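Local coordinates for protein SorB (Sorangium cellulosum, PDB 6B2V) that supplies the pyran synthase domain of module nine in the trans-acyltransferase polyketide assembly line that makes the antibiotic sorangicin, at residues A[55-63]-A[168-176]; A[135-143]-A[238-246]. One frame throughout, in Å; residues are numbered along the deposited sequence.

Contact 1: residues A[55-63]-A[168-176]; sequences LMDHEQLFP and GMPASYDKL
Pro170 places CB over the centre of the His58 imidazole face, 3.8 Å from the ring centroid and 12° off the normal, a CH-pi contact. The two side chains run side by side in the same direction, and the imidazole lies between two prolines, with Pro63 CG on the opposite face toward the rim. Rotation of the ring is fixed by His58 ND1, which donates to Leu61 O at 2.8 Å across a type I' turn, while a water stands 3.0 Å from His58 NE2. Glu59 crosses Pro170 at about a right angle, its CG 3.5 Å from Pro170 O. Ser172 N donates to Asp57 O at 3.0 Å. With CG beside its own backbone N (chi1 -72°), Asp57 lays its carboxylate across the aliphatic part of Lys175; the Asp57 OD1 to Lys175 NZ salt bridge is long at 3.7 Å. Asn208 of helix 207-225 binds Asp57 OD2. The contact joins the predicted N-terminal and C-terminal hotdog regions, as in the double-hotdog fold of polyketide synthase dehydratase-type domains. It sets the turn after helix 53-56 against the loop between helix 160-166 and strand 178-183, with Phe232 of strand 232-241 touching Leu61 and Pro170.

Contact 2: residues A[135-143]-A[238-246]; sequences PPAQPARPP and ALWIYSDPR
Pro139 lies over the indole of Trp240, its CD 3.5 Å from the centroid of the five-membered ring and 23° off the normal, a CH-pi contact. Over the six-membered ring, on the same face, comes Gln138 CA, 4.2 Å from that centroid. The Gln138 CG is anti to the backbone N (chi1 -170°) and the chain stays extended, which brings Gln138 CD to 3.6 Å from Tyr242 CE1, the amide turned 46° from the phenol ring. Gln138 NE2 makes a weak hydrogen bond to Ile241 O at 3.3 Å and another weak one to Ala83 O.

Tyr242 OH donates to Pro139 O at 3.0 Å, reaching it from above the carbonyl plane, while that oxygen lies in the plane of the phenol. Over one face of the ring passes Arg141 CG, 4.0 Å from the Tyr242 centroid, as the two side chains slide past each other; Pro142 CD meets Tyr242 CE2 at 3.8 Å.

Further out, Arg141 NE is held by Cys279 O, and backbone hydrogen bonds pair Trp240 with Ala282 and Tyr242 with Leu280, fixing the aromatic residues against strand 279-289. Val131 of strand 123-132 also touches Trp240. The arrangement is that of a proline-rich linker laid over aromatic residues at a strand end, consistent with the connection between the two hotdog folds of a dehydratase-like domain.

From the N terminus the chain first passes through 55-63, then 135-143, 168-176 and 238-246, so the two contacts cross instead of nesting. Contact 1 closes a loop of 104 intervening residues that contains the linker segment of contact 2; contact 2 closes one of 94 residues that contains the later segment of contact 1. Contact 1 pairs the two predicted hotdog regions and ties the halves directly, loop to loop. Contact 2 lays the connection leaving the N-terminal region on the C-terminal one, fastening it to the end of strand 232-241. Their centres are 27 Å apart, on opposite sides of the chain's centre, and their nearest atoms about 11 Å apart.

Contact 1: residues A[55-63]-A[168-176]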
loop_
_atom_site.group_PDB
_atom_site.type_symbol
_atom_site.label_atom_id
_atom_site.label_comp_id
_atom_site.label_asym_id
_atom_site.label_seq_id
_atom_site.Cartn_x
_atom_site.Cartn_y
_atom_site.Cartn_z
ATOM N N LEU A 55 -1.958 11.136 8.583
ATOM C CA LEU A 55 -2.607 12.165 7.794
ATOM C C LEU A 55 -1.793 13.440 7.589
ATOM O O LEU A 55 -1.731 14.001 6.547
ATOM C CB LEU A 55 -4.018 12.490 8.330
ATOM C CG LEU A 55 -4.989 11.323 8.207
ATOM C CD1 LEU A 55 -6.241 11.566 9.024
ATOM C CD2 LEU A 55 -5.353 11.089 6.775
ATOM N N MET A 56 -1.161 13.894 8.653
ATOM C CA MET A 56 -0.341 15.079 8.623
ATOM C C MET A 56 0.847 14.927 7.700
ATOM O O MET A 56 1.253 15.862 7.072
ATOM C CB MET A 56 0.098 15.450 10.009
ATOM C CG MET A 56 -1.056 15.922 10.835
ATOM S SD MET A 56 -0.564 17.113 12.079
ATOM C CE MET A 56 0.271 15.949 13.099
ATOM N N ASP A 57 1.320 13.701 7.606
ATOM C CA ASP A 57 2.468 13.325 6.771
ATOM C C ASP A 57 2.054 13.135 5.288
ATOM O O ASP A 57 2.853 12.806 4.473
ATOM C CB ASP A 57 3.103 12.004 7.266
ATOM C CG ASP A 57 3.876 12.132 8.598
ATOM O OD1 ASP A 57 4.081 13.233 9.037
ATOM O OD2 ASP A 57 4.220 11.099 9.175
ATOM N N HIS A 58 0.776 13.281 4.978
ATOM C CA HIS A 58 0.270 12.976 3.654
ATOM C C HIS A 58 -0.734 13.975 3.091
ATOM O O HIS A 58 -1.677 13.596 2.495
ATOM C CB HIS A 58 -0.347 11.567 3.722
ATOM C CG HIS A 58 -0.375 10.829 2.438
ATOM N ND1 HIS A 58 -1.518 10.713 1.692
ATOM C CD2 HIS A 58 0.578 10.166 1.766
ATOM C CE1 HIS A 58 -1.266 9.999 0.627
ATOM N NE2 HIS A 58 -0.002 9.649 0.649
ATOM N N GLU A 59 -0.583 15.234 3.434
ATOM C CA GLU A 59 -1.420 16.333 2.954
ATOM C C GLU A 59 -2.885 16.206 3.282
ATOM O O GLU A 59 -3.695 16.637 2.545
ATOM C CB GLU A 59 -1.214 16.609 1.483
ATOM C CG GLU A 59 0.189 17.076 1.143
ATOM C CD GLU A 59 0.438 17.346 -0.326
ATOM O OE1 GLU A 59 -0.404 17.078 -1.139
ATOM O OE2 GLU A 59 1.526 17.832 -0.660
ATOM N N GLN A 60 -3.141 15.531 4.378
ATOM C CA GLN A 60 -4.461 15.304 4.914
ATOM C C GLN A 60 -5.312 14.330 4.124
ATOM O O GLN A 60 -6.473 14.210 4.388
ATOM C CB GLN A 60 -5.232 16.593 5.141
ATOM C CG GLN A 60 -4.494 17.621 5.974
ATOM C CD GLN A 60 -4.081 17.145 7.337
ATOM O OE1 GLN A 60 -2.976 17.341 7.737
ATOM N NE2 GLN A 60 -4.967 16.588 8.050
ATOM N N LEU A 61 -4.681 13.623 3.215
ATOM C CA LEU A 61 -5.338 12.653 2.363
ATOM C C LEU A 61 -5.086 11.249 2.900
ATOM O O LEU A 61 -4.003 10.854 3.073
ATOM C CB LEU A 61 -4.820 12.797 0.936
ATOM C CG LEU A 61 -5.199 11.695 -0.041
ATOM C CD1 LEU A 61 -6.664 11.751 -0.370
ATOM C CD2 LEU A 61 -4.390 11.745 -1.294
ATOM N N PHE A 62 -6.142 10.490 3.140
ATOM C CA PHE A 62 -5.978 9.164 3.699
ATOM C C PHE A 62 -5.279 8.344 2.649
ATOM O O PHE A 62 -5.779 8.183 1.594
ATOM C CB PHE A 62 -7.372 8.603 4.019
ATOM C CG PHE A 62 -7.396 7.502 5.030
ATOM C CD1 PHE A 62 -7.144 6.232 4.675
ATOM C CD2 PHE A 62 -7.742 7.752 6.324
ATOM C CE1 PHE A 62 -7.214 5.201 5.580
ATOM C CE2 PHE A 62 -7.779 6.735 7.259
ATOM C CZ PHE A 62 -7.510 5.458 6.885
ATOM N N PRO A 63 -4.143 7.766 3.001
ATOM C CA PRO A 63 -3.383 7.044 2.011
ATOM C C PRO A 63 -4.046 5.777 1.572
ATOM O O PRO A 63 -4.582 5.067 2.359
ATOM C CB PRO A 63 -2.055 6.728 2.720
ATOM C CG PRO A 63 -2.010 7.630 3.851
ATOM C CD PRO A 63 -3.420 7.851 4.264
ATOM N N GLY A 168 4.250 16.085 -7.433
ATOM C CA GLY A 168 3.070 16.173 -6.625
ATOM C C GLY A 168 2.741 15.098 -5.616
ATOM O O GLY A 168 1.656 15.036 -5.172
ATOM N N MET A 169 3.727 14.320 -5.226
ATOM C CA MET A 169 3.500 13.266 -4.253
ATOM C C MET A 169 2.987 13.860 -2.966
ATOM O O MET A 169 3.568 14.778 -2.447
ATOM C CB MET A 169 4.841 12.563 -4.023
ATOM C CG MET A 169 4.908 11.559 -2.925
ATOM S SD MET A 169 6.549 10.859 -2.696
ATOM C CE MET A 169 7.535 12.263 -2.153
ATOM N N PRO A 170 1.896 13.333 -2.444
ATOM C CA PRO A 170 1.351 13.816 -1.176
ATOM C C PRO A 170 2.239 13.530 0.031
ATOM O O PRO A 170 2.249 14.249 0.951
ATOM C CB PRO A 170 0.013 13.099 -1.065
ATOM C CG PRO A 170 -0.282 12.670 -2.413
ATOM C CD PRO A 170 0.974 12.438 -3.131
ATOM N N ALA A 171 2.954 12.423 -0.018
ATOM C CA ALA A 171 3.799 12.029 1.096
ATOM C C ALA A 171 4.977 12.969 1.396
ATOM O O ALA A 171 5.608 13.445 0.526
ATOM C CB ALA A 171 4.348 10.646 0.848
ATOM N N SER A 172 5.283 13.107 2.664
ATOM C CA SER A 172 6.415 13.884 3.063
ATOM C C SER A 172 7.632 12.983 2.834
ATOM O O SER A 172 7.780 12.001 3.467
ATOM C CB SER A 172 6.313 14.207 4.538
ATOM O OG SER A 172 5.283 15.125 4.779
ATOM N N TYR A 173 8.560 13.422 2.012
ATOM C CA TYR A 173 9.717 12.606 1.679
ATOM C C TYR A 173 10.547 12.218 2.897
ATOM O O TYR A 173 10.993 11.130 3.034
ATOM C CB TYR A 173 10.615 13.302 0.663
ATOM C CG TYR A 173 11.745 12.432 0.208
ATOM C CD1 TYR A 173 11.557 11.505 -0.783
ATOM C CD2 TYR A 173 12.979 12.510 0.784
ATOM C CE1 TYR A 173 12.569 10.694 -1.185
ATOM C CE2 TYR A 173 14.005 11.684 0.380
ATOM C CZ TYR A 173 13.780 10.784 -0.607
ATOM O OH TYR A 173 14.788 9.986 -1.008
ATOM N N ASP A 174 10.675 13.143 3.827
ATOM C CA ASP A 174 11.434 12.911 5.031
ATOM C C ASP A 174 10.846 11.814 5.899
ATOM O O ASP A 174 11.524 11.254 6.726
ATOM C CB ASP A 174 11.494 14.170 5.872
ATOM C CG ASP A 174 12.602 15.136 5.478
ATOM O OD1 ASP A 174 13.532 14.805 4.765
ATOM O OD2 ASP A 174 12.549 16.259 5.935
ATOM N N LYS A 175 9.548 11.588 5.762
ATOM C CA LYS A 175 8.864 10.574 6.533
ATOM C C LYS A 175 8.884 9.197 5.882
ATOM O O LYS A 175 8.603 8.247 6.512
ATOM C CB LYS A 175 7.437 11.001 6.808
ATOM C CG LYS A 175 7.334 12.274 7.600
ATOM C CD LYS A 175 7.821 12.057 9.005
ATOM C CE LYS A 175 7.524 13.244 9.919
ATOM N NZ LYS A 175 7.574 14.492 9.140
ATOM N N LEU A 176 9.228 9.184 4.619
ATOM C CA LEU A 176 9.418 7.962 3.889
ATOM C C LEU A 176 10.770 7.324 4.232
ATOM O O LEU A 176 11.596 7.937 4.830
ATOM C CB LEU A 176 9.360 8.211 2.399
ATOM C CG LEU A 176 8.077 8.805 1.847
ATOM C CD1 LEU A 176 8.175 9.000 0.371
ATOM C CD2 LEU A 176 6.912 7.952 2.253
HETATM O O HOH W 1 1.890 9.496 -1.613
HETATM O O HOH W 2 3.925 17.081 0.862
#

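Contact 2: residues A[135-143]-A[238-246]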
loop_
_atom_site.group_PDB
_atom_site.type_symbol
_atom_site.label_atom_id
_atom_site.label_comp_id
_atom_site.label_asym_id
_atom_site.label_seq_id
_atom_site.Cartn_x
_atom_site.Cartn_y
_atom_site.Cartn_z
ATOM N N PRO A 135 -8.460 -22.174 3.467
ATOM C CA PRO A 135 -7.429 -23.076 2.985
ATOM C C PRO A 135 -6.283 -22.317 2.334
ATOM O O PRO A 135 -6.460 -21.186 1.979
ATOM C CB PRO A 135 -8.166 -23.888 1.939
ATOM C CG PRO A 135 -9.160 -22.940 1.401
ATOM C CD PRO A 135 -9.615 -22.134 2.565
ATOM N N PRO A 136 -5.144 -22.949 2.178
ATOM C CA PRO A 136 -4.008 -22.213 1.655
ATOM C C PRO A 136 -4.279 -21.613 0.310
ATOM O O PRO A 136 -4.786 -22.256 -0.527
ATOM C CB PRO A 136 -2.922 -23.263 1.576
ATOM C CG PRO A 136 -3.261 -24.217 2.667
ATOM C CD PRO A 136 -4.760 -24.274 2.675
ATOM N N ALA A 137 -4.012 -20.327 0.201
ATOM C CA ALA A 137 -4.174 -19.601 -1.034
ATOM C C ALA A 137 -3.002 -18.667 -1.392
ATOM O O ALA A 137 -2.941 -18.140 -2.452
ATOM C CB ALA A 137 -5.490 -18.875 -1.043
ATOM N N GLN A 138 -2.058 -18.524 -0.498
ATOM C CA GLN A 138 -0.935 -17.667 -0.743
ATOM C C GLN A 138 0.049 -18.353 -1.651
ATOM O O GLN A 138 0.470 -19.432 -1.394
ATOM C CB GLN A 138 -0.313 -17.336 0.622
ATOM C CG GLN A 138 0.747 -16.275 0.672
ATOM C CD GLN A 138 1.324 -16.077 2.052
ATOM O OE1 GLN A 138 1.995 -16.940 2.571
ATOM N NE2 GLN A 138 1.095 -14.914 2.618
ATOM N N PRO A 139 0.503 -17.655 -2.680
ATOM C CA PRO A 139 1.537 -18.204 -3.541
ATOM C C PRO A 139 2.802 -18.355 -2.720
ATOM O O PRO A 139 3.049 -17.624 -1.808
ATOM C CB PRO A 139 1.781 -17.117 -4.580
ATOM C CG PRO A 139 0.673 -16.176 -4.460
ATOM C CD PRO A 139 0.003 -16.363 -3.159
ATOM N N ALA A 140 3.659 -19.261 -3.137
ATOM C CA ALA A 140 4.878 -19.481 -2.429
ATOM C C ALA A 140 5.675 -18.204 -2.482
ATOM O O ALA A 140 5.673 -17.516 -3.435
ATOM C CB ALA A 140 5.676 -20.607 -3.063
ATOM N N ARG A 141 6.374 -17.971 -1.403
ATOM C CA ARG A 141 7.201 -16.817 -1.260
ATOM C C ARG A 141 8.166 -16.904 -2.409
ATOM O O ARG A 141 8.758 -17.875 -2.642
ATOM C CB ARG A 141 7.969 -16.942 0.061
ATOM C CG ARG A 141 8.701 -15.699 0.489
ATOM C CD ARG A 141 9.526 -15.852 1.748
ATOM N NE ARG A 141 9.626 -14.646 2.508
ATOM C CZ ARG A 141 10.418 -14.487 3.549
ATOM N NH1 ARG A 141 11.214 -15.467 3.922
ATOM N NH2 ARG A 141 10.409 -13.363 4.216
ATOM N N PRO A 142 8.421 -15.789 -3.033
ATOM C CA PRO A 142 9.363 -15.729 -4.123
ATOM C C PRO A 142 10.722 -16.044 -3.590
ATOM O O PRO A 142 11.055 -15.862 -2.459
ATOM C CB PRO A 142 9.359 -14.252 -4.518
ATOM C CG PRO A 142 8.107 -13.720 -4.038
ATOM C CD PRO A 142 7.629 -14.578 -2.908
ATOM N N PRO A 143 11.575 -16.432 -4.503
ATOM C CA PRO A 143 12.958 -16.686 -4.159
ATOM C C PRO A 143 13.636 -15.368 -3.756
ATOM O O PRO A 143 13.197 -14.340 -4.077
ATOM C CB PRO A 143 13.594 -17.154 -5.457
ATOM C CG PRO A 143 12.490 -17.476 -6.323
ATOM C CD PRO A 143 11.292 -16.701 -5.907
ATOM N N ALA A 238 -3.071 -8.202 -6.054
ATOM C CA ALA A 238 -2.805 -8.808 -4.766
ATOM C C ALA A 238 -1.700 -8.143 -3.939
ATOM O O ALA A 238 -0.852 -7.559 -4.459
ATOM C CB ALA A 238 -2.409 -10.269 -4.947
ATOM N N LEU A 239 -1.824 -8.347 -2.643
ATOM C CA LEU A 239 -0.805 -8.030 -1.671
ATOM C C LEU A 239 -0.610 -9.264 -0.803
ATOM O O LEU A 239 -1.525 -9.682 -0.195
ATOM C CB LEU A 239 -1.178 -6.883 -0.754
ATOM C CG LEU A 239 -0.288 -6.698 0.492
ATOM C CD1 LEU A 239 1.157 -6.402 0.117
ATOM C CD2 LEU A 239 -0.806 -5.539 1.274
ATOM N N TRP A 240 0.592 -9.803 -0.769
ATOM C CA TRP A 240 0.902 -10.958 0.046
ATOM C C TRP A 240 1.906 -10.562 1.123
ATOM O O TRP A 240 2.864 -10.014 0.818
ATOM C CB TRP A 240 1.450 -12.098 -0.824
ATOM C CG TRP A 240 0.506 -12.546 -1.897
ATOM C CD1 TRP A 240 0.689 -12.443 -3.216
ATOM C CD2 TRP A 240 -0.767 -13.157 -1.713
ATOM N NE1 TRP A 240 -0.371 -12.956 -3.887
ATOM C CE2 TRP A 240 -1.286 -13.404 -2.980
ATOM C CE3 TRP A 240 -1.505 -13.524 -0.606
ATOM C CZ2 TRP A 240 -2.528 -13.982 -3.163
ATOM C CZ3 TRP A 240 -2.753 -14.098 -0.814
ATOM C CH2 TRP A 240 -3.219 -14.331 -2.067
ATOM N N ILE A 241 1.626 -10.872 2.373
ATOM C CA ILE A 241 2.444 -10.504 3.478
ATOM C C ILE A 241 3.194 -11.731 4.000
ATOM O O ILE A 241 2.580 -12.642 4.447
ATOM C CB ILE A 241 1.492 -10.060 4.596
ATOM C CG1 ILE A 241 0.627 -8.894 4.129
ATOM C CG2 ILE A 241 2.281 -9.673 5.802
ATOM C CD1 ILE A 241 -0.671 -8.774 4.909
ATOM N N TYR A 242 4.505 -11.758 3.881
ATOM C CA TYR A 242 5.272 -12.923 4.309
ATOM C C TYR A 242 5.952 -12.823 5.663
ATOM O O TYR A 242 6.015 -13.756 6.372
ATOM C CB TYR A 242 6.280 -13.314 3.218
ATOM C CG TYR A 242 5.653 -13.709 1.916
ATOM C CD1 TYR A 242 5.063 -14.924 1.762
ATOM C CD2 TYR A 242 5.665 -12.867 0.825
ATOM C CE1 TYR A 242 4.504 -15.287 0.565
ATOM C CE2 TYR A 242 5.109 -13.220 -0.362
ATOM C CZ TYR A 242 4.511 -14.430 -0.472
ATOM O OH TYR A 242 3.961 -14.796 -1.650
ATOM N N SER A 243 6.430 -11.653 5.966
ATOM C CA SER A 243 7.080 -11.397 7.234
ATOM C C SER A 243 7.114 -9.901 7.580
ATOM O O SER A 243 6.706 -9.133 6.817
ATOM C CB SER A 243 8.423 -12.090 7.311
ATOM O OG SER A 243 9.320 -11.381 6.616
ATOM N N ASP A 244 7.628 -9.525 8.732
ATOM C CA ASP A 244 7.568 -8.137 9.144
ATOM C C ASP A 244 8.267 -7.217 8.166
ATOM O O ASP A 244 9.431 -7.298 7.984
ATOM C CB ASP A 244 8.292 -8.039 10.506
ATOM C CG ASP A 244 8.178 -6.659 11.194
ATOM O OD1 ASP A 244 7.767 -5.694 10.669
ATOM O OD2 ASP A 244 8.554 -6.603 12.346
ATOM N N PRO A 245 7.531 -6.239 7.662
ATOM C CA PRO A 245 8.047 -5.299 6.685
ATOM C C PRO A 245 9.075 -4.290 7.205
ATOM O O PRO A 245 9.839 -3.731 6.523
ATOM C CB PRO A 245 6.814 -4.583 6.164
ATOM C CG PRO A 245 5.731 -4.898 7.064
ATOM C CD PRO A 245 6.095 -6.056 7.891
ATOM N N ARG A 246 9.169 -4.240 8.516
ATOM C CA ARG A 246 10.103 -3.341 9.164
ATOM C C ARG A 246 11.538 -3.755 8.960
ATOM O O ARG A 246 12.412 -2.986 9.143
ATOM C CB ARG A 246 9.799 -3.137 10.637
ATOM C CG ARG A 246 8.611 -2.236 10.835
ATOM C CD ARG A 246 8.302 -1.978 12.280
ATOM N NE ARG A 246 8.310 -3.170 13.057
ATOM C CZ ARG A 246 7.206 -3.780 13.464
ATOM N NH1 ARG A 246 6.034 -3.287 13.063
ATOM N NH2 ARG A 246 7.272 -4.889 14.199
#